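Local coordinates for protein PHOX (Pseudomonas fluorescens, PDB 4A9V) that hydrolyses phosphate monoesters as an alkaline phosphatase, using an iron-calcium cofactor carried by a beta-propeller, at residues I536-S539 and P540-T544; S25-K28 and G29-S32. All blocks are in the same frame, centred on the assembly; numbering follows the deposited sequence.

Contacts 1 and 2 reach the same four-stranded antiparallel sheet, which reads as one blade of the beta-propeller. Contact 2 (Ser25-Ser32) leads into strand 30-37, an outermost strand of this sheet. Contact 1 (Ile536-Thr544) joins strand 532-538, at the other side of the sheet, to its neighbour 544-550. The blade thus takes strands from both ends of the chain. The two centres are 16 Å apart, and the nearest atoms are about 7 Å apart without touching. Neither contact lies at the iron-calcium site. One tie is through strand 532-538: it starts with Glu532, a metal ligand, and ends at contact 1.

Contact 1. Residues I536-S539 and P540-T544; sequences ISFS and PDQKT
Ser539 and Asp541 meet side chain to side chain at the start of a tight turn. Ser539 OG donates to Asp541 OD1 at 2.7 Å and meets this oxygen nearly along its C-O axis. With chi1 of 58°, Ser539 OG sits between its own backbone N and carbonyl carbon and faces into the loop. There it also accepts from Thr544 N at 3.1 Å. Asp541 OD1 has a second donor: Lys543 N comes from the opposite face of the carboxylate plane at 3.0 Å, which makes an Asx turn. The two bonds fix this carboxylate oxygen, while OD2 forms a salt bridge with Arg126. A bound sodium ion lies about 3 Å from the Asp541 side chain.

The backbone makes a type I turn from Ser539 to Gln542, closed by Gln542 N to Ser539 O at 2.9 Å. Ser539 N donates in turn to Thr544 O at 3.0 Å. The Gln542 chain bends at chi2 (-73°), which folds its amide back over the turn. Gln542 NE2 then makes weak bonds to Ser539 O and Pro540 O and lies 3.6 Å from Phe538 CB. The firmer hold is on OE1, which accepts from Lys485 N.

The turn links two antiparallel strands, 532-538 and 544-550, as a beta hairpin. Trp131 of strand 130-144 touches Ser539 and Thr544. Pro540 rests on Leu73 and Glu75 of strand 68-76. The Phe538 ring meets Trp490 of strand 489-493, and Thr544 packs on strand 572-578.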
loop_
_atom_site.group_PDB
_atom_site.type_symbol
_atom_site.label_atom_id
_atom_site.label_comp_id
_atom_site.label_asym_id
_atom_site.label_seq_id
_atom_site.Cartn_x
_atom_site.Cartn_y
_atom_site.Cartn_z
ATOM N N ILE A 536 8.391 -3.676 -0.745
ATOM C CA ILE A 536 9.773 -3.643 -1.208
ATOM C C ILE A 536 10.600 -2.728 -0.321
ATOM O O ILE A 536 10.164 -1.639 0.051
ATOM C CB ILE A 536 9.872 -3.239 -2.695
ATOM C CG1 ILE A 536 11.322 -3.310 -3.173
ATOM C CG2 ILE A 536 9.253 -1.870 -2.956
ATOM C CD1 ILE A 536 11.458 -3.214 -4.675
ATOM N N SER A 537 11.776 -3.207 0.062
ATOM C CA SER A 537 12.776 -2.409 0.777
ATOM C C SER A 537 14.153 -2.886 0.341
ATOM O O SER A 537 14.305 -4.035 -0.046
ATOM C CB SER A 537 12.649 -2.605 2.291
ATOM O OG SER A 537 11.369 -2.236 2.768
ATOM N N PHE A 538 15.158 -2.033 0.465
ATOM C CA PHE A 538 16.534 -2.424 0.213
ATOM C C PHE A 538 17.353 -2.273 1.487
ATOM O O PHE A 538 17.177 -1.324 2.247
ATOM C CB PHE A 538 17.137 -1.559 -0.895
ATOM C CG PHE A 538 16.574 -1.849 -2.254
ATOM C CD1 PHE A 538 15.396 -1.256 -2.678
ATOM C CD2 PHE A 538 17.230 -2.716 -3.110
ATOM C CE1 PHE A 538 14.835 -1.597 -3.894
ATOM C CE2 PHE A 538 16.671 -3.064 -4.329
ATOM C CZ PHE A 538 15.486 -2.480 -4.732
ATOM N N SER A 539 18.365 -3.115 1.644
ATOM C CA SER A 539 19.419 -2.805 2.591
ATOM C C SER A 539 20.100 -1.511 2.149
ATOM O O SER A 539 20.146 -1.204 0.957
ATOM C CB SER A 539 20.426 -3.953 2.650
ATOM O OG SER A 539 20.975 -4.186 1.369
ATOM N N PRO A 540 20.759 -0.814 3.087
ATOM C CA PRO A 540 21.422 0.428 2.689
ATOM C C PRO A 540 22.470 0.234 1.594
ATOM O O PRO A 540 22.545 1.048 0.666
ATOM C CB PRO A 540 22.025 0.930 3.999
ATOM C CG PRO A 540 21.047 0.454 5.024
ATOM C CD PRO A 540 20.608 -0.906 4.550
ATOM N N ASP A 541 23.168 -0.899 1.616
ATOM C CA ASP A 541 24.182 -1.179 0.612
ATOM C C ASP A 541 23.636 -1.734 -0.705
ATOM O O ASP A 541 24.405 -1.917 -1.646
ATOM C CB ASP A 541 25.285 -2.093 1.178
ATOM C CG ASP A 541 24.818 -3.530 1.438
ATOM O OD1 ASP A 541 23.666 -3.886 1.098
ATOM O OD2 ASP A 541 25.613 -4.308 2.011
ATOM N N GLN A 542 22.314 -1.899 -0.790
ATOM C CA GLN A 542 21.632 -2.253 -2.037
ATOM C C GLN A 542 21.939 -3.673 -2.502
ATOM O O GLN A 542 21.561 -4.060 -3.614
ATOM C CB GLN A 542 21.945 -1.249 -3.147
ATOM C CG GLN A 542 21.813 0.211 -2.737
ATOM C CD GLN A 542 20.373 0.646 -2.571
ATOM O OE1 GLN A 542 19.717 0.993 -3.547
ATOM N NE2 GLN A 542 19.913 0.738 -1.331
ATOM N N LYS A 543 22.532 -4.476 -1.618
ATOM C CA LYS A 543 22.873 -5.858 -1.941
ATOM C C LYS A 543 21.795 -6.865 -1.522
ATOM O O LYS A 543 21.860 -8.035 -1.898
ATOM C CB LYS A 543 24.226 -6.217 -1.328
ATOM C CG LYS A 543 25.362 -5.416 -1.927
ATOM C CD LYS A 543 26.658 -5.689 -1.199
ATOM C CE LYS A 543 27.809 -4.934 -1.833
ATOM N NZ LYS A 543 29.067 -5.106 -1.054
ATOM N N THR A 544 20.808 -6.406 -0.759
ATOM C CA THR A 544 19.643 -7.216 -0.442
ATOM C C THR A 544 18.381 -6.442 -0.788
ATOM O O THR A 544 18.225 -5.281 -0.419
ATOM C CB THR A 544 19.601 -7.623 1.047
ATOM O OG1 THR A 544 20.809 -8.307 1.388
ATOM C CG2 THR A 544 18.423 -8.536 1.330
#

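Contact 2. Residues S25-K28 and G29-S32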
loop_
_atom_site.group_PDB
_atom_site.type_symbol
_atom_site.label_atom_id
_atom_site.label_comp_id
_atom_site.label_asym_id
_atom_site.label_seq_id
_atom_site.Cartn_x
_atom_site.Cartn_y
_atom_site.Cartn_z
ATOM N N SER A 25 10.963 -17.627 -8.768
ATOM C CA SER A 25 11.874 -17.703 -9.899
ATOM C C SER A 25 12.607 -16.377 -10.039
ATOM O O SER A 25 11.984 -15.317 -9.943
ATOM C CB SER A 25 11.081 -17.991 -11.180
ATOM O OG SER A 25 10.316 -19.178 -11.048
ATOM N N LEU A 26 13.906 -16.450 -10.330
ATOM C CA LEU A 26 14.777 -15.275 -10.395
ATOM C C LEU A 26 15.714 -15.421 -11.592
ATOM O O LEU A 26 15.813 -16.501 -12.166
ATOM C CB LEU A 26 15.593 -15.162 -9.109
ATOM C CG LEU A 26 14.806 -14.714 -7.883
ATOM C CD1 LEU A 26 15.544 -15.108 -6.614
ATOM C CD2 LEU A 26 14.552 -13.215 -7.911
ATOM N N PRO A 27 16.500 -14.380 -11.896
ATOM C CA PRO A 27 17.499 -14.539 -12.944
ATOM C C PRO A 27 18.672 -15.375 -12.465
ATOM O O PRO A 27 18.855 -15.583 -11.264
ATOM C CB PRO A 27 17.933 -13.090 -13.256
ATOM C CG PRO A 27 16.935 -12.208 -12.562
ATOM C CD PRO A 27 16.481 -13.006 -11.375
ATOM N N LYS A 28 19.501 -15.795 -13.404
ATOM C CA LYS A 28 20.712 -16.528 -13.070
ATOM C C LYS A 28 21.572 -15.705 -12.117
ATOM O O LYS A 28 21.709 -14.495 -12.275
ATOM C CB LYS A 28 21.499 -16.862 -14.339
ATOM C CG LYS A 28 21.036 -18.128 -15.044
ATOM C CD LYS A 28 19.964 -17.841 -16.086
ATOM C CE LYS A 28 20.530 -17.846 -17.499
ATOM N NZ LYS A 28 20.778 -16.472 -18.016
ATOM N N GLY A 29 22.132 -16.367 -11.112
ATOM C CA GLY A 29 23.042 -15.716 -10.180
ATOM C C GLY A 29 22.359 -15.066 -8.994
ATOM O O GLY A 29 23.018 -14.445 -8.166
ATOM N N TYR A 30 21.045 -15.246 -8.886
ATOM C CA TYR A 30 20.257 -14.695 -7.780
ATOM C C TYR A 30 19.718 -15.810 -6.894
ATOM O O TYR A 30 19.451 -16.917 -7.362
ATOM C CB TYR A 30 19.087 -13.858 -8.319
ATOM C CG TYR A 30 19.511 -12.476 -8.762
ATOM C CD1 TYR A 30 20.006 -12.245 -10.038
ATOM C CD2 TYR A 30 19.450 -11.406 -7.885
ATOM C CE1 TYR A 30 20.424 -10.981 -10.423
ATOM C CE2 TYR A 30 19.827 -10.139 -8.271
ATOM C CZ TYR A 30 20.298 -9.925 -9.544
ATOM O OH TYR A 30 20.699 -8.657 -9.889
ATOM N N LYS A 31 19.508 -15.494 -5.625
ATOM C CA LYS A 31 18.935 -16.451 -4.695
ATOM C C LYS A 31 17.968 -15.755 -3.756
ATOM O O LYS A 31 17.938 -14.525 -3.665
ATOM C CB LYS A 31 20.024 -17.168 -3.898
ATOM C CG LYS A 31 20.958 -16.252 -3.134
ATOM C CD LYS A 31 22.113 -17.032 -2.520
ATOM C CE LYS A 31 23.205 -16.105 -2.013
ATOM N NZ LYS A 31 22.734 -15.220 -0.906
ATOM N N SER A 32 17.111 -16.555 -3.136
ATOM C CA SER A 32 16.104 -16.053 -2.215
ATOM C C SER A 32 16.080 -16.884 -0.946
ATOM O O SER A 32 16.429 -18.063 -0.952
ATOM C CB SER A 32 14.715 -16.056 -2.858
ATOM O OG SER A 32 14.257 -17.370 -3.111
HETATM O O HOH W 1 18.062 -17.946 -9.871
#
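The Tyr30 ring has two carbonyl oxygens at its edge, near its plane: Pro27 O and Lys28 O, the latter 3.6 Å from Tyr30 CD1. The Pro27 ring stands to one side of that plane, turned at an angle to it. Its CD reaches the rim at Tyr30 CD1, 3.8 Å away. Phe524 meets the Tyr30 ring edge-to-face, and the phenol OH bonds to Gly585 N. The ring is packed at its root and hydrogen-bonded at its far end.

Leu26 lies alongside the root of the tyrosine, with Leu26 CB 3.8 Å from Tyr30 CB. Leu26 CG is anti to the carbonyl carbon (chi1 -73°). This sends Leu26 CD1 over the Lys31 backbone, 3.8 Å from Lys31 C, and on to Ser32 CB. Leu26 and Tyr30 both also touch Ile576 of strand 572-578.

Tyr30 N donates to Pro27 O at 3.3 Å. A water gives a second bond to Pro27 O and bridges it to Tyr30 O. Gly29 has phi 88°, where a side chain would jam against Lys28 O.

The backbone is a type II beta turn from Pro27 to Tyr30, with glycine at its third position. It leads into the N-terminal strand 30-37, which pairs with 572-578. A first strand paired with a late one in a single blade is consistent with the way beta-propellers close their ring.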